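Local coordinates for protein CptN Toxin (Eubacterium rectale DSM 17629, PDB 4RMO) that is the toxin of a type III toxin-antitoxin system, probably an endoribonuclease, that binds its pseudoknot RNA antitoxin and may contribute to bacteriophage resistance, at residues P94-D97 with K98-E101. Sequence-based numbering, arbitrary orientation.
Sequences PISD and KYIE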
ATOM      1  N   PRO A  94      14.742 -12.704  22.147  1.00 28.04           N
ATOM      2  CA  PRO A  94      14.965 -13.819  21.238  1.00 28.53           C
ATOM      3  C   PRO A  94      14.805 -15.162  21.858  1.00 27.78           C
ATOM      4  O   PRO A  94      14.947 -15.312  23.054  1.00 27.74           O
ATOM      5  CB  PRO A  94      16.412 -13.639  20.840  1.00 33.96           C
ATOM      6  CG  PRO A  94      17.047 -13.038  22.047  1.00 31.48           C
ATOM      7  CD  PRO A  94      15.991 -12.237  22.753  1.00 30.24           C
ATOM      8  N   ILE A  95      14.505 -16.147  21.036  1.00 30.99           N
ATOM      9  CA  ILE A  95      14.257 -17.474  21.523  1.00 33.81           C
ATOM     10  C   ILE A  95      14.589 -18.508  20.436  1.00 37.83           C
ATOM     11  O   ILE A  95      14.764 -18.155  19.274  1.00 37.71           O
ATOM     12  CB  ILE A  95      12.795 -17.613  21.934  1.00 32.31           C
ATOM     13  CG1 ILE A  95      12.615 -18.763  22.898  1.00 33.06           C
ATOM     14  CG2 ILE A  95      11.879 -17.847  20.745  1.00 35.40           C
ATOM     15  CD1 ILE A  95      11.402 -18.583  23.784  1.00 33.67           C
ATOM     16  N   SER A  96      14.730 -19.768  20.824  1.00 35.32           N
ATOM     17  CA  SER A  96      14.957 -20.840  19.863  1.00 37.98           C
ATOM     18  C   SER A  96      13.842 -21.829  19.986  1.00 38.15           C
ATOM     19  O   SER A  96      13.095 -21.830  20.963  1.00 36.96           O
ATOM     20  CB  SER A  96      16.318 -21.553  20.112  1.00 39.15           C
ATOM     21  OG  SER A  96      16.355 -22.198  21.365  1.00 38.88           O
ATOM     22  N   ASP A  97      13.779 -22.694  19.010  1.00 39.29           N
ATOM     23  CA  ASP A  97      12.661 -23.582  18.822  1.00 42.02           C
ATOM     24  C   ASP A  97      12.362 -24.478  20.006  1.00 40.46           C
ATOM     25  O   ASP A  97      11.202 -24.801  20.263  1.00 39.87           O
ATOM     26  CB  ASP A  97      12.902 -24.451  17.578  1.00 50.24           C
ATOM     27  CG  ASP A  97      11.714 -24.484  16.686  1.00 61.51           C
ATOM     28  OD1 ASP A  97      11.540 -23.481  15.949  1.00 63.04           O
ATOM     29  OD2 ASP A  97      10.979 -25.515  16.711  1.00 68.53           O
ATOM     30  N   LYS A  98      13.394 -24.960  20.684  1.00 38.80           N
ATOM     31  CA  LYS A  98      13.192 -25.957  21.723  1.00 39.45           C
ATOM     32  C   LYS A  98      12.470 -25.369  22.951  1.00 37.92           C
ATOM     33  O   LYS A  98      12.008 -26.096  23.807  1.00 32.99           O
ATOM     34  CB  LYS A  98      14.524 -26.561  22.138  1.00 40.90           C
ATOM     35  CG  LYS A  98      15.476 -25.558  22.758  1.00 48.80           C
ATOM     36  CD  LYS A  98      16.681 -26.253  23.376  1.00 51.02           C
ATOM     37  CE  LYS A  98      17.537 -25.234  24.101  1.00 54.20           C
ATOM     38  NZ  LYS A  98      18.667 -25.876  24.808  1.00 59.64           N
ATOM     39  N   TYR A  99      12.438 -24.040  23.046  1.00 32.38           N
ATOM     40  CA  TYR A  99      11.773 -23.390  24.137  1.00 31.54           C
ATOM     41  C   TYR A  99      10.292 -23.110  23.885  1.00 28.47           C
ATOM     42  O   TYR A  99       9.612 -22.549  24.739  1.00 31.58           O
ATOM     43  CB  TYR A  99      12.515 -22.084  24.471  1.00 35.70           C
ATOM     44  CG  TYR A  99      13.840 -22.260  25.154  1.00 34.61           C
ATOM     45  CD1 TYR A  99      13.912 -22.795  26.417  1.00 32.35           C
ATOM     46  CD2 TYR A  99      15.025 -21.857  24.538  1.00 38.05           C
ATOM     47  CE1 TYR A  99      15.120 -22.958  27.051  1.00 32.57           C
ATOM     48  CE2 TYR A  99      16.252 -21.984  25.175  1.00 34.45           C
ATOM     49  CZ  TYR A  99      16.285 -22.536  26.440  1.00 36.88           C
ATOM     50  OH  TYR A  99      17.476 -22.648  27.109  1.00 34.82           O
ATOM     51  N   ILE A 100       9.800 -23.429  22.702  1.00 30.96           N
ATOM     52  CA  ILE A 100       8.406 -23.167  22.356  1.00 30.73           C
ATOM     53  C   ILE A 100       7.577 -24.328  22.815  1.00 31.94           C
ATOM     54  O   ILE A 100       7.891 -25.474  22.529  1.00 35.68           O
ATOM     55  CB  ILE A 100       8.242 -23.021  20.843  1.00 31.68           C
ATOM     56  CG1 ILE A 100       9.098 -21.882  20.285  1.00 33.42           C
ATOM     57  CG2 ILE A 100       6.794 -22.858  20.466  1.00 32.81           C
ATOM     58  CD1 ILE A 100       8.936 -20.547  20.976  1.00 37.57           C
ATOM     59  N   GLU A 101       6.504 -24.068  23.555  1.00 32.66           N
ATOM     60  CA  GLU A 101       5.707 -25.170  24.118  1.00 29.82           C
ATOM     61  C   GLU A 101       4.646 -25.591  23.144  1.00 31.68           C
ATOM     62  O   GLU A 101       4.502 -26.757  22.857  1.00 32.27           O
ATOM     63  CB  GLU A 101       5.042 -24.726  25.398  1.00 34.05           C
ATOM     64  CG  GLU A 101       4.333 -25.823  26.178  1.00 40.66           C
ATOM     65  CD  GLU A 101       3.550 -25.299  27.393  1.00 48.10           C
ATOM     66  OE1 GLU A 101       2.284 -25.201  27.364  1.00 48.28           O
ATOM     67  OE2 GLU A 101       4.208 -24.960  28.398  1.00 47.64           O
TER
HETATM   68  O   HOH W   1      16.154 -25.076  19.438  1.00 50.11           O
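Two successive i to i+3 hydrogen bonds close the short 3-10 turn that joins strand 93-96 to strand 100-106. Tyr-99 N donates to Ser-96 O at 3.1 Å with an N-H...O angle of 156°, and Ile-100 N donates to Asp-97 O in a straighter bond of 165°. Both donors stand above the carbonyl planes of their acceptors, the second farther out. The amide of Lys-98 instead donates to a water 3.0 Å from Lys-98 N, which also makes a long, weak contact with Ser-96 OG. With chi1 at 64°, this hydroxyl lies between its own backbone N and carbonyl carbon, which brings OG to 3.5 Å from Tyr-99 CD2. CG of Lys-98 touches the same hydroxyl and sits over one ring face near its rim. Farther in, both CG1 and CD1 of Ile-95 press on Tyr-99 CB, whereas its other branch, CG2, meets Ile-100 CD1 at 4.0 Å. With CG1 roughly anti to the backbone N, the fork of Ile-95 is turned so that one branch faces Tyr-99 and the other Ile-100. Beyond the turn, Tyr-99 OH is hydrogen-bonded to Asp-16 OD2 and its ring packs edge-to-face with Phe-13, both from helix 11-17. Main-chain bonds of Ile-95 to Tyr-45 and of Glu-101 to Ile-8 tie the flanking strands to different neighbours in the antiparallel sheet. The chemistry thus divides the work: main-chain bonds define the bend, a water meets the amide of Lys-98, and Ile-95 and the tyrosine ring fasten the inner side against helix 11-17.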